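Local atomic coordinates of A197 (Sulfolobus turreted icosahedral virus, PDB entry 2C0N), a protein that adopts the GT-A glycosyltransferase fold and probably transfers a sugar from an activated donor to an acceptor. Residues L45-F59 and F122-F136. Residues are numbered along the deposited sequence; the frame is centred on the assembly and turned at random.
Sequences LDMFLEMKDYDTLAF and FIKREFLEKIKRPAF
Arg125 lays its guanidinium flat on the Phe48 ring, planes 15° apart, an off-centre cation-pi stack. CA of Lys52 lies over the other face of the guanidinium, and Leu57 CB over the other face of the ring. CG of Arg125 stands anti to the backbone N (chi1 175°) and the chain bends at chi3, which turns the group into the turn after helix 37-50. There its edge meets backbone carbonyls. NE and NH2 both grip Tyr54 O side-on, in the guanidinium plane, with NE at 2.9 Å from that oxygen. NH2 also bonds Phe48 O from above the carbonyl plane, at 2.8 Å; Met51 N reaches this oxygen from the other face. NH1 bonds Leu49 O and forms a salt bridge with Glu129 OE2. These bonds fix the rotation of the guanidinium and hold carbonyls of the last helix residues and of the following turn.

A second arginine meets the same helix. Arg133 NH1 makes a salt bridge with Asp46 OD1, a bent bond of 2.7 Å, while Leu49 CD1 sits over one guanidinium face. Deeper in, the contact is apolar. Leu45 touches Leu128 CD2 with CD1 (3.7 Å) and presses CD2 tightly against Ala135 CB (3.4 Å). Leu128 CD1 also reaches Leu57 CD1. Phe59 and Phe136 form an offset edge-to-face pair, the edge of Phe59 toward the face of Phe136, planes at 83°.

Strands 56-60 and 120-124 pair antiparallel, with Leu57 and Ile123 exchanging both backbone bonds. Strand 3-8 flanks strand 56-60 on its other side. Helix 71-80 covers Thr56 and Phe122 on one sheet face; helix 150-158 packs against Ile123 and Phe136 on the other.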
loop_
_atom_site.group_PDB
_atom_site.type_symbol
_atom_site.label_atom_id
_atom_site.label_comp_id
_atom_site.label_asym_id
_atom_site.label_seq_id
_atom_site.Cartn_x
_atom_site.Cartn_y
_atom_site.Cartn_z
ATOM N N LEU A 45 13.632 0.457 -15.519
ATOM C CA LEU A 45 14.866 -0.048 -16.163
ATOM C C LEU A 45 16.132 0.709 -15.736
ATOM O O LEU A 45 17.135 0.114 -15.387
ATOM C CB LEU A 45 14.738 0.004 -17.681
ATOM C CG LEU A 45 15.898 -0.572 -18.493
ATOM C CD1 LEU A 45 16.239 -2.010 -18.059
ATOM C CD2 LEU A 45 15.609 -0.511 -19.997
ATOM N N ASP A 46 16.078 2.032 -15.749
ATOM C CA ASP A 46 17.205 2.840 -15.283
ATOM C C ASP A 46 17.615 2.574 -13.838
ATOM O O ASP A 46 18.804 2.503 -13.525
ATOM C CB ASP A 46 16.872 4.310 -15.414
ATOM C CG ASP A 46 16.890 4.782 -16.836
ATOM O OD1 ASP A 46 17.398 4.059 -17.705
ATOM O OD2 ASP A 46 16.383 5.904 -17.072
HETATM N N MSE A 47 16.641 2.524 -12.949
HETATM C CA MSE A 47 16.914 2.231 -11.552
HETATM C C MSE A 47 17.463 0.793 -11.401
HETATM O O MSE A 47 18.478 0.576 -10.764
HETATM C CB MSE A 47 15.653 2.389 -10.716
HETATM C CG MSE A 47 15.173 3.863 -10.550
HETATM SE SE MSE A 47 13.496 3.885 -9.565
HETATM C CE MSE A 47 14.217 3.188 -7.858
ATOM N N PHE A 48 16.793 -0.161 -12.030
ATOM C CA PHE A 48 17.205 -1.569 -11.938
ATOM C C PHE A 48 18.640 -1.781 -12.343
ATOM O O PHE A 48 19.390 -2.470 -11.633
ATOM C CB PHE A 48 16.303 -2.449 -12.794
ATOM C CG PHE A 48 16.774 -3.855 -12.877
ATOM C CD1 PHE A 48 16.554 -4.731 -11.832
ATOM C CD2 PHE A 48 17.478 -4.298 -13.981
ATOM C CE1 PHE A 48 17.040 -6.050 -11.896
ATOM C CE2 PHE A 48 17.936 -5.621 -14.057
ATOM C CZ PHE A 48 17.736 -6.481 -13.020
ATOM N N LEU A 49 19.033 -1.207 -13.478
ATOM C CA LEU A 49 20.376 -1.449 -14.015
ATOM C C LEU A 49 21.461 -0.976 -13.044
ATOM O O LEU A 49 22.536 -1.554 -12.989
ATOM C CB LEU A 49 20.559 -0.811 -15.393
ATOM C CG LEU A 49 19.754 -1.499 -16.509
ATOM C CD1 LEU A 49 19.700 -0.658 -17.757
ATOM C CD2 LEU A 49 20.307 -2.880 -16.818
ATOM N N GLU A 50 21.182 0.080 -12.290
ATOM C CA GLU A 50 22.153 0.555 -11.294
ATOM C C GLU A 50 22.188 -0.309 -10.031
ATOM O O GLU A 50 23.207 -0.329 -9.329
ATOM C CB GLU A 50 21.902 2.028 -10.935
ATOM C CG GLU A 50 22.036 2.978 -12.128
ATOM C CD GLU A 50 23.432 3.004 -12.727
ATOM O OE1 GLU A 50 24.204 3.957 -12.449
ATOM O OE2 GLU A 50 23.781 2.066 -13.476
HETATM N N MSE A 51 21.106 -1.029 -9.750
HETATM C CA MSE A 51 21.000 -1.808 -8.523
HETATM C C MSE A 51 21.497 -3.270 -8.708
HETATM O O MSE A 51 20.721 -4.216 -8.788
HETATM C CB MSE A 51 19.577 -1.696 -7.987
HETATM C CG MSE A 51 19.220 -0.244 -7.559
HETATM SE SE MSE A 51 17.306 0.114 -7.465
HETATM C CE MSE A 51 17.016 -0.788 -5.831
ATOM N N LYS A 52 22.831 -3.415 -8.706
ATOM C CA LYS A 52 23.529 -4.635 -9.160
ATOM C C LYS A 52 23.283 -5.887 -8.313
ATOM O O LYS A 52 23.569 -6.995 -8.746
ATOM C CB LYS A 52 25.044 -4.394 -9.249
ATOM C CG LYS A 52 25.476 -3.143 -10.021
ATOM C CD LYS A 52 24.690 -2.949 -11.311
ATOM C CE LYS A 52 25.547 -2.303 -12.405
ATOM N NZ LYS A 52 26.393 -3.357 -13.061
ATOM N N ASP A 53 22.733 -5.728 -7.118
ATOM C CA ASP A 53 22.381 -6.895 -6.318
ATOM C C ASP A 53 21.172 -7.645 -6.826
ATOM O O ASP A 53 20.940 -8.811 -6.458
ATOM C CB ASP A 53 22.231 -6.477 -4.874
ATOM C CG ASP A 53 23.561 -6.265 -4.256
ATOM O OD1 ASP A 53 24.359 -7.213 -4.391
ATOM O OD2 ASP A 53 23.844 -5.160 -3.748
ATOM N N TYR A 54 20.452 -7.016 -7.737
ATOM C CA TYR A 54 19.228 -7.615 -8.240
ATOM C C TYR A 54 19.506 -8.191 -9.605
ATOM O O TYR A 54 20.129 -7.545 -10.426
ATOM C CB TYR A 54 18.090 -6.590 -8.233
ATOM C CG TYR A 54 17.831 -6.158 -6.810
ATOM C CD1 TYR A 54 18.467 -5.062 -6.286
ATOM C CD2 TYR A 54 17.005 -6.894 -5.965
ATOM C CE1 TYR A 54 18.274 -4.677 -4.958
ATOM C CE2 TYR A 54 16.817 -6.521 -4.629
ATOM C CZ TYR A 54 17.446 -5.408 -4.135
ATOM O OH TYR A 54 17.292 -5.024 -2.795
ATOM N N ASP A 55 19.047 -9.424 -9.806
ATOM C CA ASP A 55 19.357 -10.234 -10.989
ATOM C C ASP A 55 18.217 -10.162 -11.981
ATOM O O ASP A 55 18.403 -10.435 -13.163
ATOM C CB ASP A 55 19.472 -11.716 -10.617
ATOM C CG ASP A 55 20.521 -11.987 -9.565
ATOM O OD1 ASP A 55 21.651 -11.499 -9.710
ATOM O OD2 ASP A 55 20.194 -12.705 -8.599
ATOM N N THR A 56 17.016 -9.910 -11.462
ATOM C CA THR A 56 15.797 -10.011 -12.222
ATOM C C THR A 56 14.926 -8.795 -11.946
ATOM O O THR A 56 14.717 -8.417 -10.805
ATOM C CB THR A 56 15.064 -11.335 -11.883
ATOM O OG1 THR A 56 15.935 -12.440 -12.215
ATOM C CG2 THR A 56 13.781 -11.473 -12.668
ATOM N N LEU A 57 14.449 -8.186 -13.011
ATOM C CA LEU A 57 13.471 -7.106 -12.928
ATOM C C LEU A 57 12.131 -7.761 -13.169
ATOM O O LEU A 57 11.902 -8.307 -14.258
ATOM C CB LEU A 57 13.743 -6.068 -14.013
ATOM C CG LEU A 57 13.086 -4.682 -13.864
ATOM C CD1 LEU A 57 13.628 -3.724 -14.882
ATOM C CD2 LEU A 57 11.616 -4.779 -14.041
ATOM N N ALA A 58 11.257 -7.699 -12.166
ATOM C CA ALA A 58 9.891 -8.193 -12.312
ATOM C C ALA A 58 8.974 -6.996 -12.432
ATOM O O ALA A 58 8.960 -6.148 -11.526
ATOM C CB ALA A 58 9.504 -9.019 -11.125
ATOM N N PHE A 59 8.241 -6.883 -13.551
ATOM C CA PHE A 59 7.130 -5.906 -13.646
ATOM C C PHE A 59 5.836 -6.563 -13.185
ATOM O O PHE A 59 5.508 -7.683 -13.635
ATOM C CB PHE A 59 6.939 -5.472 -15.094
ATOM C CG PHE A 59 7.900 -4.427 -15.541
ATOM C CD1 PHE A 59 8.000 -3.233 -14.871
ATOM C CD2 PHE A 59 8.657 -4.620 -16.678
ATOM C CE1 PHE A 59 8.849 -2.226 -15.313
ATOM C CE2 PHE A 59 9.531 -3.609 -17.101
ATOM C CZ PHE A 59 9.613 -2.440 -16.418
ATOM N N PHE A 122 8.966 -11.332 -15.724
ATOM C CA PHE A 122 10.276 -11.374 -15.136
ATOM C C PHE A 122 11.292 -11.253 -16.254
ATOM O O PHE A 122 11.216 -11.987 -17.223
ATOM C CB PHE A 122 10.465 -12.714 -14.415
ATOM C CG PHE A 122 9.489 -12.939 -13.278
ATOM C CD1 PHE A 122 8.193 -13.363 -13.536
ATOM C CD2 PHE A 122 9.858 -12.687 -11.975
ATOM C CE1 PHE A 122 7.276 -13.549 -12.511
ATOM C CE2 PHE A 122 8.958 -12.850 -10.951
ATOM C CZ PHE A 122 7.651 -13.292 -11.222
ATOM N N ILE A 123 12.242 -10.327 -16.108
ATOM C CA ILE A 123 13.218 -10.080 -17.158
ATOM C C ILE A 123 14.622 -10.150 -16.573
ATOM O O ILE A 123 14.946 -9.477 -15.622
ATOM C CB ILE A 123 13.014 -8.715 -17.840
ATOM C CG1 ILE A 123 11.526 -8.469 -18.146
ATOM C CG2 ILE A 123 13.909 -8.620 -19.035
ATOM C CD1 ILE A 123 11.242 -7.102 -18.762
ATOM N N LYS A 124 15.483 -10.946 -17.189
ATOM C CA LYS A 124 16.815 -11.093 -16.611
ATOM C C LYS A 124 17.778 -9.947 -16.947
ATOM O O LYS A 124 17.759 -9.373 -18.055
ATOM C CB LYS A 124 17.427 -12.454 -16.964
ATOM C CG LYS A 124 17.920 -12.669 -18.350
ATOM C CD LYS A 124 18.475 -14.090 -18.464
ATOM C CE LYS A 124 18.992 -14.448 -19.823
ATOM N NZ LYS A 124 19.269 -15.923 -19.997
ATOM N N ARG A 125 18.663 -9.674 -16.003
ATOM C CA ARG A 125 19.627 -8.613 -16.160
ATOM C C ARG A 125 20.473 -8.727 -17.423
ATOM O O ARG A 125 20.710 -7.739 -18.110
ATOM C CB ARG A 125 20.542 -8.598 -14.955
ATOM C CG ARG A 125 21.675 -7.597 -15.075
ATOM C CD ARG A 125 22.408 -7.494 -13.778
ATOM N NE ARG A 125 21.639 -6.786 -12.747
ATOM C CZ ARG A 125 21.501 -5.461 -12.662
ATOM N NH1 ARG A 125 22.039 -4.661 -13.565
ATOM N NH2 ARG A 125 20.798 -4.928 -11.670
ATOM N N GLU A 126 20.976 -9.925 -17.686
ATOM C CA GLU A 126 21.793 -10.154 -18.862
ATOM C C GLU A 126 21.159 -9.605 -20.122
ATOM O O GLU A 126 21.850 -9.017 -20.956
ATOM C CB GLU A 126 22.089 -11.643 -19.055
ATOM C CG GLU A 126 23.516 -12.004 -18.784
ATOM C CD GLU A 126 23.999 -13.165 -19.648
ATOM O OE1 GLU A 126 23.197 -14.112 -19.877
ATOM O OE2 GLU A 126 25.173 -13.136 -20.112
ATOM N N PHE A 127 19.863 -9.834 -20.286
ATOM C CA PHE A 127 19.152 -9.337 -21.457
ATOM C C PHE A 127 19.047 -7.809 -21.469
ATOM O O PHE A 127 19.262 -7.166 -22.502
ATOM C CB PHE A 127 17.739 -9.900 -21.507
ATOM C CG PHE A 127 16.986 -9.473 -22.713
ATOM C CD1 PHE A 127 17.358 -9.937 -23.950
ATOM C CD2 PHE A 127 15.908 -8.591 -22.620
ATOM C CE1 PHE A 127 16.663 -9.571 -25.083
ATOM C CE2 PHE A 127 15.224 -8.211 -23.775
ATOM C CZ PHE A 127 15.616 -8.695 -24.992
ATOM N N LEU A 128 18.657 -7.254 -20.321
ATOM C CA LEU A 128 18.447 -5.814 -20.186
ATOM C C LEU A 128 19.746 -5.020 -20.298
ATOM O O LEU A 128 19.752 -3.893 -20.772
ATOM C CB LEU A 128 17.761 -5.516 -18.862
ATOM C CG LEU A 128 16.299 -5.940 -18.798
ATOM C CD1 LEU A 128 15.759 -5.765 -17.400
ATOM C CD2 LEU A 128 15.445 -5.172 -19.781
ATOM N N GLU A 129 20.860 -5.630 -19.926
ATOM C CA GLU A 129 22.146 -4.935 -20.051
ATOM C C GLU A 129 22.639 -4.861 -21.479
ATOM O O GLU A 129 23.603 -4.144 -21.773
ATOM C CB GLU A 129 23.183 -5.620 -19.157
ATOM C CG GLU A 129 22.898 -5.290 -17.717
ATOM C CD GLU A 129 23.970 -5.740 -16.780
ATOM O OE1 GLU A 129 24.710 -6.675 -17.142
ATOM O OE2 GLU A 129 24.039 -5.148 -15.685
ATOM N N LYS A 130 21.996 -5.607 -22.360
ATOM C CA LYS A 130 22.403 -5.673 -23.767
ATOM C C LYS A 130 21.513 -4.824 -24.659
ATOM O O LYS A 130 21.916 -4.447 -25.753
ATOM C CB LYS A 130 22.341 -7.111 -24.260
ATOM C CG LYS A 130 23.364 -8.046 -23.639
ATOM C CD LYS A 130 23.122 -9.480 -24.123
ATOM C CE LYS A 130 24.296 -10.417 -23.830
ATOM N NZ LYS A 130 24.360 -11.578 -24.786
ATOM N N ILE A 131 20.292 -4.541 -24.213
ATOM C CA ILE A 131 19.296 -3.994 -25.136
ATOM C C ILE A 131 19.603 -2.528 -25.398
ATOM O O ILE A 131 20.271 -1.857 -24.610
ATOM C CB ILE A 131 17.843 -4.169 -24.681
ATOM C CG1 ILE A 131 17.620 -3.509 -23.334
ATOM C CG2 ILE A 131 17.453 -5.689 -24.721
ATOM C CD1 ILE A 131 16.221 -3.686 -22.786
ATOM N N LYS A 132 19.121 -2.052 -26.527
ATOM C CA LYS A 132 19.276 -0.641 -26.833
ATOM C C LYS A 132 18.334 0.122 -25.905
ATOM O O LYS A 132 17.186 -0.320 -25.677
ATOM C CB LYS A 132 19.075 -0.405 -28.333
ATOM C CG LYS A 132 20.321 -0.829 -29.129
ATOM C CD LYS A 132 20.388 -0.251 -30.519
ATOM C CE LYS A 132 21.785 -0.414 -31.122
ATOM N NZ LYS A 132 22.007 0.458 -32.307
ATOM N N ARG A 133 18.874 1.198 -25.297
ATOM C CA ARG A 133 18.137 2.095 -24.396
ATOM C C ARG A 133 17.983 3.475 -25.013
ATOM O O ARG A 133 18.945 4.002 -25.603
ATOM C CB ARG A 133 18.844 2.235 -23.042
ATOM C CG ARG A 133 18.390 1.235 -21.977
ATOM C CD ARG A 133 18.582 1.804 -20.538
ATOM N NE ARG A 133 19.954 1.638 -20.063
ATOM C CZ ARG A 133 20.520 2.301 -19.046
ATOM N NH1 ARG A 133 19.845 3.198 -18.330
ATOM N NH2 ARG A 133 21.790 2.049 -18.742
ATOM N N PRO A 134 16.797 4.097 -24.860
ATOM C CA PRO A 134 15.653 3.681 -24.022
ATOM C C PRO A 134 14.809 2.542 -24.664
ATOM O O PRO A 134 14.703 2.476 -25.898
ATOM C CB PRO A 134 14.838 4.980 -23.860
ATOM C CG PRO A 134 15.451 5.995 -24.812
ATOM C CD PRO A 134 16.487 5.310 -25.635
ATOM N N ALA A 135 14.208 1.696 -23.818
ATOM C CA ALA A 135 13.675 0.365 -24.170
ATOM C C ALA A 135 12.149 0.238 -24.344
ATOM O O ALA A 135 11.658 -0.701 -24.979
ATOM C CB ALA A 135 14.107 -0.627 -23.083
ATOM N N PHE A 136 11.399 1.135 -23.713
ATOM C CA PHE A 136 9.933 1.086 -23.751
ATOM C C PHE A 136 9.384 2.320 -24.426
ATOM O O PHE A 136 9.700 3.445 -24.049
ATOM C CB PHE A 136 9.347 0.977 -22.338
ATOM C CG PHE A 136 9.835 -0.199 -21.597
ATOM C CD1 PHE A 136 10.879 -0.085 -20.708
ATOM C CD2 PHE A 136 9.280 -1.453 -21.824
ATOM C CE1 PHE A 136 11.334 -1.192 -20.034
ATOM C CE2 PHE A 136 9.767 -2.567 -21.173
ATOM C CZ PHE A 136 10.788 -2.431 -20.282
HETATM O O HOH W 1 20.728 2.937 -15.343
#